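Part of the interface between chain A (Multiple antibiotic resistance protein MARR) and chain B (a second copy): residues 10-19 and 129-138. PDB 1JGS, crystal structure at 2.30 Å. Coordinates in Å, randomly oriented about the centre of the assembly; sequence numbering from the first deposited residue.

Chain A (10-19) RLIHMVNQKK
Chain B, residues 129-138: LEYLLKKVLP

Two segments running in roughly the same direction illustrate how a helical stripe of apolar residues can be closed by one polar anchor. Residues 10-19 of chain A are helical throughout (phi/psi mostly near -60/-40, with psi about -65° at His13(A) and Gln17(A)); the helix axis runs at 24° to that of helix 129-134 of chain B, 10.0 Å from it at closest approach. The register sets the CA of Leu11(A) 6.7 Å from the CA of Leu133(B), and the CA of Val15(A) 6.4 Å from the CA of Leu137(B).

Leu11(A), an m,t rotamer pointing toward chain B, places CD1 3.5 Å from CB of Glu130(B) and CB 4.3 Å from CD1 of Leu133(B), itself m,t. Ile12(A) points away, yet its CG1 still lies 4.2 Å from that same CD1 of Leu133(B). Three residues after Leu11(A), Met14(A) (m,t,p) brings CE to 3.4 Å from CD1 of Leu137(B), whose m,t side chain leaves sideways, its end coming nearer chain A. Val15(A), chi1 t, points sideways and contacts two residues: CG1 is 4.1 Å from CG1 of Val136(B), CG2 3.9 Å from CD2 of Leu137(B).

Lys18(A) extends t,t,t with chi4 at 94°, carrying NZ to 2.9 Å from O of Leu137(B) in a hydrogen bond. The carbonyls of the last two residues of the type I turn from Lys134(B) to Leu137(B) thus receive the ammonium; a weak bond joins NZ of Lys18(A) to O of Val136(B) at 3.4 Å.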

# COMPACT_ATOMS: atom_id res chain seq x y z
N ARG A 10 -9.45 -8.66 -2.93
CA ARG A 10 -8.20 -9.40 -2.80
C ARG A 10 -7.39 -9.36 -4.10
O ARG A 10 -6.17 -9.28 -4.07
CB ARG A 10 -8.47 -10.85 -2.41
CG ARG A 10 -8.78 -11.06 -0.93
CD ARG A 10 -9.28 -12.48 -0.67
NE ARG A 10 -8.34 -13.49 -1.15
CZ ARG A 10 -8.66 -14.77 -1.35
NH1 ARG A 10 -9.89 -15.20 -1.11
NH2 ARG A 10 -7.74 -15.62 -1.79
N LEU A 11 -8.08 -9.42 -5.25
CA LEU A 11 -7.37 -9.38 -6.52
C LEU A 11 -6.65 -8.04 -6.68
O LEU A 11 -5.50 -8.00 -7.11
CB LEU A 11 -8.33 -9.60 -7.70
CG LEU A 11 -8.86 -11.03 -7.91
CD1 LEU A 11 -9.82 -11.07 -9.10
CD2 LEU A 11 -7.69 -11.96 -8.14
N ILE A 12 -7.34 -6.95 -6.35
CA ILE A 12 -6.75 -5.61 -6.44
C ILE A 12 -5.52 -5.59 -5.51
O ILE A 12 -4.49 -5.01 -5.84
CB ILE A 12 -7.73 -4.52 -5.96
CG1 ILE A 12 -8.89 -4.39 -6.95
CG2 ILE A 12 -7.02 -3.18 -5.86
CD1 ILE A 12 -9.96 -3.40 -6.50
N HIS A 13 -5.66 -6.25 -4.36
CA HIS A 13 -4.59 -6.32 -3.38
C HIS A 13 -3.40 -7.03 -4.02
O HIS A 13 -2.35 -6.44 -4.24
CB HIS A 13 -5.07 -7.09 -2.16
CG HIS A 13 -4.01 -7.32 -1.12
ND1 HIS A 13 -3.29 -6.30 -0.55
CD2 HIS A 13 -3.58 -8.46 -0.53
CE1 HIS A 13 -2.47 -6.79 0.36
NE2 HIS A 13 -2.62 -8.10 0.39
N MET A 14 -3.60 -8.31 -4.31
CA MET A 14 -2.57 -9.14 -4.93
C MET A 14 -1.87 -8.44 -6.08
O MET A 14 -0.67 -8.59 -6.24
CB MET A 14 -3.19 -10.44 -5.45
CG MET A 14 -3.64 -11.42 -4.39
SD MET A 14 -4.54 -12.81 -5.13
CE MET A 14 -3.18 -13.76 -5.86
N VAL A 15 -2.62 -7.71 -6.90
CA VAL A 15 -2.04 -7.01 -8.05
C VAL A 15 -1.21 -5.79 -7.64
O VAL A 15 -0.18 -5.49 -8.27
CB VAL A 15 -3.13 -6.53 -9.04
CG1 VAL A 15 -2.47 -5.79 -10.19
CG2 VAL A 15 -3.92 -7.74 -9.57
N ASN A 16 -1.66 -5.08 -6.61
CA ASN A 16 -0.92 -3.92 -6.15
C ASN A 16 0.36 -4.49 -5.57
O ASN A 16 1.45 -3.94 -5.77
CB ASN A 16 -1.68 -3.16 -5.07
CG ASN A 16 -1.07 -1.79 -4.79
OD1 ASN A 16 -1.04 -0.93 -5.67
ND2 ASN A 16 -0.57 -1.59 -3.57
N GLN A 17 0.21 -5.60 -4.86
CA GLN A 17 1.34 -6.29 -4.25
C GLN A 17 2.37 -6.47 -5.35
O GLN A 17 3.46 -5.90 -5.30
CB GLN A 17 0.89 -7.65 -3.71
CG GLN A 17 1.87 -8.33 -2.77
CD GLN A 17 1.33 -8.42 -1.35
OE1 GLN A 17 0.29 -9.04 -1.10
NE2 GLN A 17 2.04 -7.81 -0.40
N LYS A 18 2.00 -7.26 -6.36
CA LYS A 18 2.88 -7.54 -7.49
C LYS A 18 3.53 -6.26 -8.00
O LYS A 18 4.75 -6.20 -8.17
CB LYS A 18 2.10 -8.19 -8.63
CG LYS A 18 2.99 -8.60 -9.80
CD LYS A 18 2.20 -8.88 -11.06
CE LYS A 18 3.11 -9.31 -12.22
NZ LYS A 18 3.27 -10.79 -12.34
N LYS A 19 2.71 -5.26 -8.25
CA LYS A 19 3.17 -3.97 -8.77
C LYS A 19 4.31 -3.38 -7.93
O LYS A 19 5.27 -2.84 -8.48
CB LYS A 19 1.99 -2.99 -8.82
CG LYS A 19 2.29 -1.65 -9.48
CD LYS A 19 2.60 -0.57 -8.46
CE LYS A 19 2.72 0.79 -9.13
NZ LYS A 19 2.88 1.90 -8.14
N LEU B 129 -13.66 -7.78 -14.86
CA LEU B 129 -12.53 -7.07 -14.29
C LEU B 129 -11.68 -8.08 -13.54
O LEU B 129 -10.45 -8.08 -13.66
CB LEU B 129 -13.01 -5.98 -13.33
CG LEU B 129 -11.93 -5.17 -12.59
CD1 LEU B 129 -10.96 -4.53 -13.58
CD2 LEU B 129 -12.61 -4.09 -11.73
N GLU B 130 -12.34 -8.95 -12.78
CA GLU B 130 -11.63 -9.96 -12.02
C GLU B 130 -10.83 -10.86 -12.96
O GLU B 130 -9.68 -11.19 -12.69
CB GLU B 130 -12.62 -10.79 -11.20
CG GLU B 130 -13.62 -9.94 -10.45
CD GLU B 130 -14.46 -10.74 -9.45
OE1 GLU B 130 -14.93 -11.84 -9.80
OE2 GLU B 130 -14.65 -10.23 -8.32
N TYR B 131 -11.45 -11.23 -14.07
CA TYR B 131 -10.80 -12.08 -15.05
C TYR B 131 -9.51 -11.44 -15.54
O TYR B 131 -8.44 -12.02 -15.43
CB TYR B 131 -11.73 -12.32 -16.23
CG TYR B 131 -11.09 -13.12 -17.34
CD1 TYR B 131 -10.87 -14.49 -17.20
CD2 TYR B 131 -10.66 -12.50 -18.51
CE1 TYR B 131 -10.24 -15.22 -18.20
CE2 TYR B 131 -10.03 -13.22 -19.52
CZ TYR B 131 -9.82 -14.58 -19.35
OH TYR B 131 -9.17 -15.30 -20.33
N LEU B 132 -9.63 -10.23 -16.10
CA LEU B 132 -8.46 -9.52 -16.61
C LEU B 132 -7.41 -9.27 -15.52
O LEU B 132 -6.21 -9.37 -15.78
CB LEU B 132 -8.88 -8.18 -17.23
CG LEU B 132 -9.67 -8.26 -18.54
CD1 LEU B 132 -10.01 -6.86 -19.04
CD2 LEU B 132 -8.84 -8.98 -19.58
N LEU B 133 -7.85 -8.96 -14.30
CA LEU B 133 -6.90 -8.72 -13.21
C LEU B 133 -6.11 -9.98 -12.90
O LEU B 133 -4.99 -9.90 -12.40
CB LEU B 133 -7.63 -8.25 -11.95
CG LEU B 133 -8.04 -6.77 -11.88
CD1 LEU B 133 -8.82 -6.52 -10.59
CD2 LEU B 133 -6.80 -5.88 -11.92
N LYS B 134 -6.69 -11.14 -13.18
CA LYS B 134 -5.99 -12.39 -12.93
C LYS B 134 -4.90 -12.57 -13.97
O LYS B 134 -3.80 -13.02 -13.64
CB LYS B 134 -6.95 -13.58 -12.98
CG LYS B 134 -7.90 -13.66 -11.79
CD LYS B 134 -8.80 -14.89 -11.86
CE LYS B 134 -9.68 -15.01 -10.63
NZ LYS B 134 -10.45 -16.29 -10.63
N LYS B 135 -5.20 -12.21 -15.21
CA LYS B 135 -4.24 -12.33 -16.30
C LYS B 135 -3.00 -11.47 -16.07
O LYS B 135 -2.03 -11.56 -16.83
CB LYS B 135 -4.88 -11.97 -17.65
CG LYS B 135 -5.99 -12.90 -18.08
CD LYS B 135 -6.22 -12.85 -19.59
CE LYS B 135 -5.07 -13.51 -20.35
NZ LYS B 135 -5.21 -13.47 -21.85
N VAL B 136 -3.03 -10.65 -15.03
CA VAL B 136 -1.90 -9.79 -14.70
C VAL B 136 -0.97 -10.47 -13.68
O VAL B 136 0.23 -10.18 -13.65
CB VAL B 136 -2.38 -8.44 -14.10
CG1 VAL B 136 -1.19 -7.65 -13.57
CG2 VAL B 136 -3.13 -7.62 -15.15
N LEU B 137 -1.51 -11.37 -12.87
CA LEU B 137 -0.73 -12.04 -11.83
C LEU B 137 0.34 -13.07 -12.23
O LEU B 137 1.48 -13.01 -11.75
CB LEU B 137 -1.69 -12.67 -10.81
CG LEU B 137 -2.43 -11.61 -9.99
CD1 LEU B 137 -3.31 -12.27 -8.96
CD2 LEU B 137 -1.41 -10.72 -9.32
N PRO B 138 0.01 -14.03 -13.10
CA PRO B 138 1.04 -15.01 -13.47
C PRO B 138 2.26 -14.39 -14.17
O PRO B 138 2.16 -13.26 -14.68
CB PRO B 138 0.27 -15.99 -14.36
CG PRO B 138 -0.76 -15.11 -15.00
CD PRO B 138 -1.24 -14.26 -13.85
OXT PRO B 138 3.31 -15.07 -14.21